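Local coordinates for DegV family protein (Eubacterium eligens, PDB 3FDJ) that is of unknown function but probably binds a fatty acid in a pocket between its two domains, at residues A[123-127]-A[224-228]; A[152-158]-A[271-277]. The contacts are given in a common frame with arbitrary orientation. Where two conformers were deposited one is given. Residues are numbered along the deposited sequence.

In the fold
Both contacts meet on the six-stranded mixed sheet in which strands 226-230 and 271-276 are neighbours; the centres of the two contacts are about 9 Å apart. Contact 2 is the pairing of strands 153-159 and 271-276 inside that sheet; contact 1 lays helix 120-134 against the adjacent strand. They touch directly: S274 N lies 2.9 Å from R227 O and K225 N lies 3.1 Å from E276 OE1, both probable hydrogen bonds. In addition, I124 CD1 packs 3.5 Å from S274 O. A hexaethylene glycol, probably from the crystallisation liquor, lies about 4 Å from the side chain of L155 in contact 2, consistent with a lipid-binding pocket as in DegV relatives.

Contact 1. Residues A[123-127]-A[224-228]; sequences RIILE and GKLRI
One carboxylate, that of E127, gathers three basic side chains into a salt-bridge network that ties a helix to the face of a β-sheet. Residues 123-127 are a regular helical turn of helix 120-134, with E127 N bonded to R123 O at 2.9 Å. L226 to I228 are extended and lie on strand 226-230. The short axes approach to 9.8 Å at 136°, and I124 sits over R227, CA to CA 7.3 Å. R123 is fully extended (t, t, t), so its NE reaches E127 OE2 at 2.9 Å, one turn along the same helix. R227 folds over (m, m, t) and grips E127 with two hydrogen bonds, NH2 to OE1 at 2.7 Å and NE to OE2 at 2.9 Å. The shared acid lets the like charges R123 NE and R227 NE stand 4.1 Å apart. I124 packs its CG1 on R227 CG at 3.7 Å and on K225 CD at 4.1 Å; the CA-to-CB bond of L226 points away from 123-127, and its side chain touches helix 234-248. D252 is a second acid for R227, and Y256 makes a cation-pi contact with R123. K225 NZ completes the network, 2.9 Å from E127 OE1 and 2.8 Å from a water that donates to I124 O at 2.7 Å.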
loop_
_atom_site.group_PDB
_atom_site.type_symbol
_atom_site.label_atom_id
_atom_site.label_comp_id
_atom_site.label_asym_id
_atom_site.label_seq_id
_atom_site.Cartn_x
_atom_site.Cartn_y
_atom_site.Cartn_z
ATOM N N ARG A 123 1.335 -5.266 1.854
ATOM C CA ARG A 123 1.235 -6.679 1.473
ATOM C C ARG A 123 2.401 -7.521 1.979
ATOM O O ARG A 123 2.182 -8.606 2.523
ATOM C CB ARG A 123 1.055 -6.862 -0.042
ATOM C CG ARG A 123 0.860 -8.284 -0.403
ATOM C CD ARG A 123 0.514 -8.465 -1.850
ATOM N NE ARG A 123 0.357 -9.887 -2.100
ATOM C CZ ARG A 123 -0.344 -10.411 -3.101
ATOM N NH1 ARG A 123 -0.975 -9.639 -4.002
ATOM N NH2 ARG A 123 -0.436 -11.731 -3.180
ATOM N N ILE A 124 3.629 -7.027 1.805
ATOM C CA ILE A 124 4.814 -7.740 2.286
ATOM C C ILE A 124 4.771 -7.942 3.811
ATOM O O ILE A 124 5.126 -9.003 4.318
ATOM C CB ILE A 124 6.112 -7.050 1.802
ATOM C CG1 ILE A 124 6.317 -7.362 0.320
ATOM C CG2 ILE A 124 7.337 -7.516 2.595
ATOM C CD1 ILE A 124 7.622 -6.813 -0.305
ATOM N N ILE A 125 4.356 -6.925 4.539
ATOM C CA ILE A 125 4.191 -7.053 5.990
ATOM C C ILE A 125 3.172 -8.165 6.326
ATOM O O ILE A 125 3.449 -9.053 7.129
ATOM C CB ILE A 125 3.801 -5.706 6.625
ATOM C CG1 ILE A 125 4.968 -4.730 6.480
ATOM C CG2 ILE A 125 3.417 -5.879 8.103
ATOM C CD1 ILE A 125 4.621 -3.256 6.758
ATOM N N LEU A 126 2.017 -8.117 5.684
ATOM C CA LEU A 126 0.957 -9.110 5.913
ATOM C C LEU A 126 1.452 -10.518 5.626
ATOM O O LEU A 126 1.184 -11.443 6.403
ATOM C CB LEU A 126 -0.260 -8.793 5.058
ATOM C CG LEU A 126 -1.071 -7.610 5.540
ATOM C CD1 LEU A 126 -1.951 -7.091 4.414
ATOM C CD2 LEU A 126 -1.920 -8.007 6.756
ATOM N N GLU A 127 2.202 -10.674 4.532
ATOM C CA GLU A 127 2.738 -11.976 4.190
ATOM C C GLU A 127 3.771 -12.487 5.201
ATOM O O GLU A 127 3.899 -13.695 5.410
ATOM C CB GLU A 127 3.316 -11.994 2.789
ATOM C CG GLU A 127 2.267 -11.844 1.679
ATOM C CD GLU A 127 2.889 -11.920 0.307
ATOM O OE1 GLU A 127 3.919 -12.628 0.173
ATOM O OE2 GLU A 127 2.358 -11.300 -0.636
ATOM N N GLY A 224 15.281 -10.925 -3.086
ATOM C CA GLY A 224 14.208 -11.382 -2.200
ATOM C C GLY A 224 12.809 -11.040 -2.699
ATOM O O GLY A 224 12.607 -10.624 -3.835
ATOM N N LYS A 225 11.837 -11.190 -1.817
ATOM C CA LYS A 225 10.454 -11.026 -2.178
ATOM C C LYS A 225 10.196 -9.647 -2.807
ATOM O O LYS A 225 10.711 -8.637 -2.342
ATOM C CB LYS A 225 9.603 -11.238 -0.924
ATOM C CG LYS A 225 8.130 -11.143 -1.171
ATOM C CD LYS A 225 7.336 -11.321 0.109
ATOM C CE LYS A 225 7.458 -12.698 0.655
ATOM N NZ LYS A 225 6.361 -12.988 1.617
ATOM N N LEU A 226 9.409 -9.643 -3.879
ATOM C CA LEU A 226 9.101 -8.464 -4.682
ATOM C C LEU A 226 7.612 -8.461 -4.986
ATOM O O LEU A 226 7.059 -9.470 -5.449
ATOM C CB LEU A 226 9.854 -8.534 -6.023
ATOM C CG LEU A 226 9.481 -7.514 -7.115
ATOM C CD1 LEU A 226 9.880 -6.143 -6.657
ATOM C CD2 LEU A 226 10.156 -7.908 -8.453
ATOM N N ARG A 227 6.954 -7.334 -4.731
ATOM C CA ARG A 227 5.513 -7.206 -4.965
ATOM C C ARG A 227 5.294 -5.919 -5.741
ATOM O O ARG A 227 5.805 -4.870 -5.363
ATOM C CB ARG A 227 4.736 -7.185 -3.623
ATOM C CG ARG A 227 4.831 -8.495 -2.831
ATOM C CD ARG A 227 4.157 -9.637 -3.553
ATOM N NE ARG A 227 4.246 -10.911 -2.832
ATOM C CZ ARG A 227 5.146 -11.869 -3.029
ATOM N NH1 ARG A 227 6.067 -11.788 -3.981
ATOM N NH2 ARG A 227 5.066 -12.967 -2.291
ATOM N N ILE A 228 4.579 -6.009 -6.854
ATOM C CA ILE A 228 4.341 -4.851 -7.716
ATOM C C ILE A 228 2.839 -4.735 -7.995
ATOM O O ILE A 228 2.228 -5.694 -8.514
ATOM C CB ILE A 228 5.065 -4.993 -9.078
ATOM C CG1 ILE A 228 6.548 -5.349 -8.912
ATOM C CG2 ILE A 228 4.849 -3.725 -9.940
ATOM C CD1 ILE A 228 7.311 -5.690 -10.243
HETATM O O HOH W 1 6.885 -10.930 3.454
#

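Contact 2. Residues A[152-158]-A[271-277]; sequences KTRLFCS and IILSCET
Strands 153-158 and 271-276 pair as antiparallel neighbours in the middle of a six-stranded mixed sheet, their axes 4.7 Å apart at 163°. R154-C275, F156-L273 and S158-I271 are the hydrogen-bonded pairs, with N-O distances of 3.0 Å both ways for R154-C275, 2.9 Å (F156 N to L273 O) and 2.8 Å (L273 N to F156 O), and 3.0 Å both ways for S158-I271. T153-E276, L155-S274 and C157-I272 are non-hydrogen-bonded. K152 leaves the extended conformation, yet its O still takes T277 N at 2.8 Å. S274, chi1 t, turns OG onto R154 O at 2.8 Å, so this carbonyl accepts from both OG and C275 N. On the same face L155 (chi1 t, chi2 143°, between wells) brings CD1 to 3.4 Å from CG2 of I272 (m, t), and C157 (p) sets CB 4.3 Å from that methyl. On the other face F156 (m) presents its ring edge to L273 (p, p), CD2 to CD1 4.2 Å. R154 coils through three m angles, bringing CG to 3.9 Å from T277 CG2 before NH2 bonds T189. T153 OG1 bonds Q121, and E276 OE2 bonds Y149. The face with L155, S274 and I272 lies under helix 120-134; the face with F156, L273 and I271 packs on helices 205-219 and 234-248, with strands 184-190 and 226-230 flanking the pair.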
loop_
_atom_site.group_PDB
_atom_site.type_symbol
_atom_site.label_atom_id
_atom_site.label_comp_id
_atom_site.label_asym_id
_atom_site.label_seq_id
_atom_site.Cartn_x
_atom_site.Cartn_y
_atom_site.Cartn_z
ATOM N N LYS A 152 13.981 -3.885 6.842
ATOM C CA LYS A 152 14.604 -4.486 5.666
ATOM C C LYS A 152 13.602 -4.594 4.510
ATOM O O LYS A 152 13.589 -5.596 3.760
ATOM C CB LYS A 152 15.172 -5.877 5.997
ATOM C CG LYS A 152 16.192 -5.867 7.102
ATOM C CD LYS A 152 16.735 -7.273 7.381
ATOM C CE LYS A 152 17.942 -7.222 8.298
ATOM N NZ LYS A 152 19.083 -6.429 7.703
ATOM N N THR A 153 12.748 -3.578 4.380
ATOM C CA THR A 153 11.813 -3.489 3.255
ATOM C C THR A 153 11.810 -2.044 2.723
ATOM O O THR A 153 12.074 -1.113 3.480
ATOM C CB THR A 153 10.353 -3.919 3.617
ATOM O OG1 THR A 153 9.794 -3.007 4.572
ATOM C CG2 THR A 153 10.304 -5.350 4.183
ATOM N N ARG A 154 11.521 -1.871 1.428
ATOM C CA ARG A 154 11.480 -0.574 0.788
ATOM C C ARG A 154 10.327 -0.508 -0.185
ATOM O O ARG A 154 9.818 -1.542 -0.622
ATOM C CB ARG A 154 12.757 -0.312 0.011
ATOM C CG ARG A 154 14.007 -0.156 0.881
ATOM C CD ARG A 154 14.005 1.106 1.762
ATOM N NE ARG A 154 13.855 2.330 0.979
ATOM C CZ ARG A 154 14.822 3.001 0.359
ATOM N NH1 ARG A 154 16.090 2.609 0.431
ATOM N NH2 ARG A 154 14.513 4.113 -0.324
ATOM N N LEU A 155 9.945 0.712 -0.535
ATOM C CA LEU A 155 8.939 0.950 -1.544
ATOM C C LEU A 155 9.419 1.990 -2.536
ATOM O O LEU A 155 9.970 3.020 -2.145
ATOM C CB LEU A 155 7.629 1.425 -0.906
ATOM C CG LEU A 155 6.499 1.762 -1.890
ATOM C CD1 LEU A 155 5.147 1.338 -1.297
ATOM C CD2 LEU A 155 6.490 3.222 -2.261
ATOM N N PHE A 156 9.159 1.738 -3.811
ATOM C CA PHE A 156 9.381 2.718 -4.856
ATOM C C PHE A 156 8.131 2.815 -5.715
ATOM O O PHE A 156 7.363 1.836 -5.843
ATOM C CB PHE A 156 10.580 2.324 -5.722
ATOM C CG PHE A 156 11.870 2.260 -4.974
ATOM C CD1 PHE A 156 12.579 3.429 -4.671
ATOM C CD2 PHE A 156 12.369 1.043 -4.525
ATOM C CE1 PHE A 156 13.754 3.377 -3.937
ATOM C CE2 PHE A 156 13.559 0.993 -3.809
ATOM C CZ PHE A 156 14.244 2.155 -3.507
ATOM N N CYS A 157 7.920 3.975 -6.321
ATOM C CA CYS A 157 6.775 4.153 -7.189
ATOM C C CYS A 157 7.167 4.967 -8.407
ATOM O O CYS A 157 8.158 5.681 -8.386
ATOM C CB CYS A 157 5.614 4.806 -6.448
ATOM S SG CYS A 157 5.948 6.432 -5.847
ATOM N N SER A 158 6.388 4.825 -9.461
ATOM C CA SER A 158 6.476 5.710 -10.617
ATOM C C SER A 158 5.068 6.149 -10.998
ATOM O O SER A 158 4.209 5.314 -11.325
ATOM C CB SER A 158 7.154 4.991 -11.774
ATOM O OG SER A 158 7.319 5.885 -12.866
ATOM N N ILE A 271 2.611 2.773 -11.047
ATOM C CA ILE A 271 3.218 1.548 -10.529
ATOM C C ILE A 271 3.676 1.790 -9.093
ATOM O O ILE A 271 4.179 2.871 -8.781
ATOM C CB ILE A 271 4.453 1.156 -11.368
ATOM C CG1 ILE A 271 4.042 0.774 -12.798
ATOM C CG2 ILE A 271 5.249 0.041 -10.681
ATOM C CD1 ILE A 271 3.259 -0.496 -12.887
ATOM N N ILE A 272 3.511 0.800 -8.223
ATOM C CA ILE A 272 4.140 0.830 -6.903
ATOM C C ILE A 272 4.777 -0.534 -6.659
ATOM O O ILE A 272 4.163 -1.564 -6.921
ATOM C CB ILE A 272 3.135 1.103 -5.770
ATOM C CG1 ILE A 272 2.158 2.235 -6.115
ATOM C CG2 ILE A 272 3.895 1.387 -4.474
ATOM C CD1 ILE A 272 1.067 2.415 -5.058
ATOM N N LEU A 273 6.001 -0.541 -6.158
ATOM C CA LEU A 273 6.666 -1.778 -5.842
ATOM C C LEU A 273 7.271 -1.777 -4.472
ATOM O O LEU A 273 7.680 -0.743 -3.954
ATOM C CB LEU A 273 7.709 -2.171 -6.894
ATOM C CG LEU A 273 9.106 -1.609 -6.955
ATOM C CD1 LEU A 273 10.038 -2.234 -5.858
ATOM C CD2 LEU A 273 9.686 -1.895 -8.353
ATOM N N SER A 274 7.284 -2.942 -3.860
ATOM C CA SER A 274 7.957 -3.115 -2.604
ATOM C C SER A 274 8.821 -4.358 -2.609
ATOM O O SER A 274 8.525 -5.337 -3.314
ATOM C CB SER A 274 6.944 -3.144 -1.465
ATOM O OG SER A 274 7.622 -3.181 -0.226
ATOM N N CYS A 275 9.914 -4.310 -1.843
ATOM C CA CYS A 275 10.843 -5.440 -1.780
ATOM C C CYS A 275 11.465 -5.607 -0.413
ATOM O O CYS A 275 11.573 -4.653 0.354
ATOM C CB CYS A 275 11.951 -5.282 -2.808
ATOM S SG CYS A 275 12.964 -3.837 -2.595
ATOM N N GLU A 276 11.887 -6.837 -0.131
ATOM C CA GLU A 276 12.810 -7.134 0.953
ATOM C C GLU A 276 14.234 -6.792 0.524
ATOM O O GLU A 276 14.636 -7.105 -0.612
ATOM C CB GLU A 276 12.842 -8.627 1.247
ATOM C CG GLU A 276 11.642 -9.197 1.828
ATOM C CD GLU A 276 11.740 -10.722 1.980
ATOM O OE1 GLU A 276 12.453 -11.396 1.172
ATOM O OE2 GLU A 276 11.086 -11.239 2.899
ATOM N N THR A 277 15.001 -6.209 1.433
ATOM C CA THR A 277 16.411 -5.909 1.211
ATOM C C THR A 277 17.269 -6.707 2.193
ATOM O O THR A 277 16.755 -7.343 3.095
ATOM C CB THR A 277 16.697 -4.410 1.397
ATOM O OG1 THR A 277 16.379 -3.992 2.742
ATOM C CG2 THR A 277 15.859 -3.562 0.397
#